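Local coordinates for UPF0303 protein YBR137W (Saccharomyces cerevisiae, PDB 4CLC) that is of unconfirmed function but is a cytoplasmic UPF0303-family protein that probably resembles HbpS-like haem-degrading proteins, at residues N84-A95 / C145-D156. Residues are numbered along the deposited sequence; the frame is centred on the assembly and turned at random.
Sequences NDFWIQRKKKTA and CLTISGLKQEED
Thr147 lies against helix 84-95 at the closely packed part of this contact: its CG2, anti to the backbone N (OG1 at chi1 -58°), sits 3.8 Å from Ile88 O and also meets Lys91 CB, while OG1 turns to Lys92 CB. Two residues to each side along the strand, Ser149 CB touches Ile88 CG1 at 3.9 Å, and Cys145 SG rests 4.0 Å from Ala95 CB. This alternation fits an α/β layer of the GAF-like kind that the HbpS-like family assignment suggests: alternate residues of central strand 145-149 face the helix, whose axis runs at 141° to the strand, whereas Leu146 and Ile148 pack on helix 153-168 behind the sheet. The looser, more polar side lies toward the partly exposed Asn84 and Gly150. There Asn84 ND2 donates to Ser149 OG at 2.8 Å, almost exactly in its amide plane. Lys91, by contrast, is buried and reaches to the end of strand 145-149 with its chain extended beyond CG; its NZ donates in the carbonyl plane to Ile148 O (3.1 Å), forms a salt bridge with Asp156 OD2 (3.3 Å), and bonds to Gly129 O and a water. A methionine in its place would probably leave Asp156 without its cationic mate and the Ile148 carbonyl without this donor. Asp156 OD1 accepts Leu151 N at 2.8 Å on its syn side, tying the turn to the first turn of helix 153-168.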
# COMPACT_ATOMS: atom_id res chain seq x y z
N ASN D 84 18.90 -3.63 -16.51
CA ASN D 84 20.24 -3.81 -15.97
C ASN D 84 20.23 -3.31 -14.55
O ASN D 84 20.91 -3.85 -13.68
CB ASN D 84 21.29 -3.07 -16.79
CG ASN D 84 21.68 -3.82 -18.03
OD1 ASN D 84 21.48 -3.33 -19.14
ND2 ASN D 84 22.25 -5.01 -17.86
N ASP D 85 19.44 -2.27 -14.30
CA ASP D 85 19.34 -1.69 -12.97
C ASP D 85 18.54 -2.59 -12.04
O ASP D 85 18.94 -2.83 -10.89
CB ASP D 85 18.72 -0.29 -13.04
CG ASP D 85 19.62 0.72 -13.73
OD1 ASP D 85 20.86 0.56 -13.72
OD2 ASP D 85 19.08 1.67 -14.31
N PHE D 86 17.42 -3.09 -12.54
CA PHE D 86 16.64 -4.07 -11.80
C PHE D 86 17.51 -5.28 -11.42
O PHE D 86 17.52 -5.70 -10.26
CB PHE D 86 15.44 -4.51 -12.62
CG PHE D 86 14.35 -3.49 -12.68
CD1 PHE D 86 13.39 -3.42 -11.67
CD2 PHE D 86 14.27 -2.59 -13.74
CE1 PHE D 86 12.38 -2.48 -11.70
CE2 PHE D 86 13.25 -1.64 -13.79
CZ PHE D 86 12.30 -1.60 -12.75
N TRP D 87 18.24 -5.82 -12.39
CA TRP D 87 19.08 -7.00 -12.14
C TRP D 87 20.13 -6.66 -11.11
O TRP D 87 20.37 -7.45 -10.19
CB TRP D 87 19.73 -7.52 -13.43
CG TRP D 87 18.84 -8.49 -14.16
CD1 TRP D 87 18.02 -8.22 -15.23
CD2 TRP D 87 18.64 -9.86 -13.84
NE1 TRP D 87 17.32 -9.34 -15.58
CE2 TRP D 87 17.69 -10.37 -14.75
CE3 TRP D 87 19.17 -10.72 -12.88
CZ2 TRP D 87 17.27 -11.70 -14.72
CZ3 TRP D 87 18.75 -12.03 -12.85
CH2 TRP D 87 17.81 -12.51 -13.76
N ILE D 88 20.72 -5.48 -11.24
CA ILE D 88 21.72 -5.06 -10.28
C ILE D 88 21.12 -4.97 -8.87
O ILE D 88 21.73 -5.43 -7.92
CB ILE D 88 22.35 -3.72 -10.68
CG1 ILE D 88 23.33 -3.96 -11.83
CG2 ILE D 88 23.10 -3.09 -9.49
CD1 ILE D 88 24.12 -2.75 -12.18
N GLN D 89 19.92 -4.40 -8.77
CA GLN D 89 19.28 -4.25 -7.47
C GLN D 89 18.90 -5.59 -6.89
O GLN D 89 19.16 -5.88 -5.73
CB GLN D 89 18.05 -3.36 -7.56
CG GLN D 89 17.92 -2.41 -6.38
CD GLN D 89 19.11 -1.43 -6.26
OE1 GLN D 89 19.97 -1.33 -7.15
NE2 GLN D 89 19.15 -0.69 -5.15
N ARG D 90 18.30 -6.42 -7.74
CA ARG D 90 17.89 -7.75 -7.33
C ARG D 90 19.07 -8.67 -6.96
O ARG D 90 18.98 -9.43 -5.98
CB ARG D 90 17.04 -8.36 -8.43
CG ARG D 90 15.80 -7.57 -8.71
CD ARG D 90 14.95 -8.20 -9.77
NE ARG D 90 14.64 -9.59 -9.43
CZ ARG D 90 15.07 -10.64 -10.12
NH1 ARG D 90 15.82 -10.48 -11.21
NH2 ARG D 90 14.75 -11.86 -9.73
N LYS D 91 20.18 -8.60 -7.69
CA LYS D 91 21.32 -9.44 -7.32
C LYS D 91 21.92 -8.98 -6.00
O LYS D 91 22.12 -9.79 -5.08
CB LYS D 91 22.39 -9.44 -8.40
CG LYS D 91 21.97 -10.08 -9.70
CD LYS D 91 23.15 -10.25 -10.63
CE LYS D 91 22.71 -10.56 -12.05
NZ LYS D 91 23.89 -10.65 -12.97
N LYS D 92 22.18 -7.68 -5.92
CA LYS D 92 22.77 -7.03 -4.75
C LYS D 92 21.96 -7.34 -3.51
O LYS D 92 22.51 -7.65 -2.46
CB LYS D 92 22.86 -5.51 -4.97
CG LYS D 92 23.46 -4.75 -3.82
CD LYS D 92 23.57 -3.26 -4.09
CE LYS D 92 22.25 -2.64 -4.41
NZ LYS D 92 22.33 -2.02 -5.76
N LYS D 93 20.64 -7.27 -3.66
CA LYS D 93 19.76 -7.48 -2.54
C LYS D 93 19.96 -8.88 -1.97
O LYS D 93 20.21 -9.04 -0.76
CB LYS D 93 18.29 -7.25 -2.93
CG LYS D 93 17.41 -7.09 -1.70
CD LYS D 93 16.01 -6.60 -2.00
CE LYS D 93 15.27 -6.29 -0.69
NZ LYS D 93 14.14 -5.32 -0.86
N THR D 94 19.88 -9.89 -2.84
CA THR D 94 20.14 -11.27 -2.43
C THR D 94 21.49 -11.39 -1.73
O THR D 94 21.55 -11.83 -0.58
CB THR D 94 20.13 -12.24 -3.61
OG1 THR D 94 18.83 -12.27 -4.23
CG2 THR D 94 20.49 -13.60 -3.14
N ALA D 95 22.56 -10.95 -2.39
CA ALA D 95 23.90 -11.05 -1.83
C ALA D 95 24.07 -10.42 -0.44
O ALA D 95 24.66 -11.05 0.43
CB ALA D 95 24.90 -10.43 -2.77
N CYS D 145 29.30 -4.37 -1.78
CA CYS D 145 28.94 -5.42 -2.69
C CYS D 145 29.25 -4.94 -4.12
O CYS D 145 28.91 -3.81 -4.51
CB CYS D 145 27.47 -5.81 -2.51
SG CYS D 145 26.80 -7.03 -3.68
N LEU D 146 29.91 -5.80 -4.89
CA LEU D 146 30.20 -5.54 -6.28
C LEU D 146 29.21 -6.32 -7.13
O LEU D 146 29.02 -7.50 -6.90
CB LEU D 146 31.64 -5.93 -6.60
CG LEU D 146 32.04 -6.28 -8.03
CD1 LEU D 146 31.81 -5.10 -8.92
CD2 LEU D 146 33.48 -6.64 -8.02
N THR D 147 28.56 -5.66 -8.08
CA THR D 147 27.53 -6.32 -8.86
C THR D 147 27.67 -6.03 -10.34
O THR D 147 27.70 -4.87 -10.76
CB THR D 147 26.13 -5.89 -8.44
OG1 THR D 147 25.92 -6.17 -7.05
CG2 THR D 147 25.10 -6.63 -9.25
N ILE D 148 27.76 -7.09 -11.13
CA ILE D 148 27.93 -6.98 -12.56
C ILE D 148 26.71 -7.56 -13.22
O ILE D 148 26.07 -8.46 -12.67
CB ILE D 148 29.21 -7.69 -13.02
CG1 ILE D 148 30.42 -7.06 -12.33
CG2 ILE D 148 29.38 -7.62 -14.51
CD1 ILE D 148 31.73 -7.69 -12.69
N SER D 149 26.34 -7.02 -14.37
CA SER D 149 25.15 -7.47 -15.06
C SER D 149 25.30 -7.32 -16.57
O SER D 149 25.83 -6.32 -17.03
CB SER D 149 23.92 -6.70 -14.58
OG SER D 149 23.01 -6.48 -15.65
N GLY D 150 24.75 -8.26 -17.32
CA GLY D 150 24.74 -8.20 -18.77
C GLY D 150 25.52 -9.26 -19.52
O GLY D 150 25.36 -9.40 -20.74
N LEU D 151 26.35 -10.02 -18.81
CA LEU D 151 26.96 -11.22 -19.40
C LEU D 151 26.13 -12.46 -19.09
O LEU D 151 25.01 -12.36 -18.58
CB LEU D 151 28.39 -11.40 -18.89
CG LEU D 151 29.31 -10.20 -19.11
CD1 LEU D 151 30.63 -10.41 -18.41
CD2 LEU D 151 29.52 -9.97 -20.59
N LYS D 152 26.67 -13.63 -19.40
CA LYS D 152 26.12 -14.87 -18.89
C LYS D 152 26.37 -14.86 -17.38
O LYS D 152 27.41 -14.37 -16.92
CB LYS D 152 26.80 -16.09 -19.55
CG LYS D 152 26.60 -16.21 -21.06
CD LYS D 152 27.55 -17.28 -21.64
CE LYS D 152 27.13 -17.72 -23.05
NZ LYS D 152 27.60 -16.82 -24.17
N GLN D 153 25.42 -15.38 -16.61
CA GLN D 153 25.47 -15.25 -15.15
C GLN D 153 26.79 -15.76 -14.56
O GLN D 153 27.31 -15.20 -13.58
CB GLN D 153 24.27 -15.95 -14.51
CG GLN D 153 24.38 -17.45 -14.33
CD GLN D 153 23.42 -18.01 -13.28
OE1 GLN D 153 23.36 -17.57 -12.14
NE2 GLN D 153 22.57 -18.93 -13.73
N GLU D 154 27.33 -16.80 -15.18
CA GLU D 154 28.55 -17.42 -14.67
C GLU D 154 29.72 -16.49 -14.92
O GLU D 154 30.70 -16.48 -14.17
CB GLU D 154 28.76 -18.80 -15.33
CG GLU D 154 27.68 -19.83 -15.01
CD GLU D 154 26.56 -19.89 -16.04
OE1 GLU D 154 26.55 -19.09 -17.00
OE2 GLU D 154 25.67 -20.76 -15.88
N GLU D 155 29.59 -15.70 -15.98
CA GLU D 155 30.58 -14.70 -16.35
C GLU D 155 30.46 -13.43 -15.50
O GLU D 155 31.46 -12.95 -14.96
CB GLU D 155 30.47 -14.36 -17.84
CG GLU D 155 30.88 -15.50 -18.76
CD GLU D 155 30.37 -15.33 -20.18
OE1 GLU D 155 29.39 -14.58 -20.37
OE2 GLU D 155 30.94 -15.96 -21.11
N ASP D 156 29.23 -12.91 -15.35
CA ASP D 156 28.99 -11.78 -14.44
C ASP D 156 29.62 -12.10 -13.08
O ASP D 156 30.28 -11.26 -12.47
CB ASP D 156 27.49 -11.52 -14.27
CG ASP D 156 26.84 -10.92 -15.51
OD1 ASP D 156 27.56 -10.23 -16.27
OD2 ASP D 156 25.61 -11.11 -15.72
O HOH W 1 22.19 -9.64 -15.07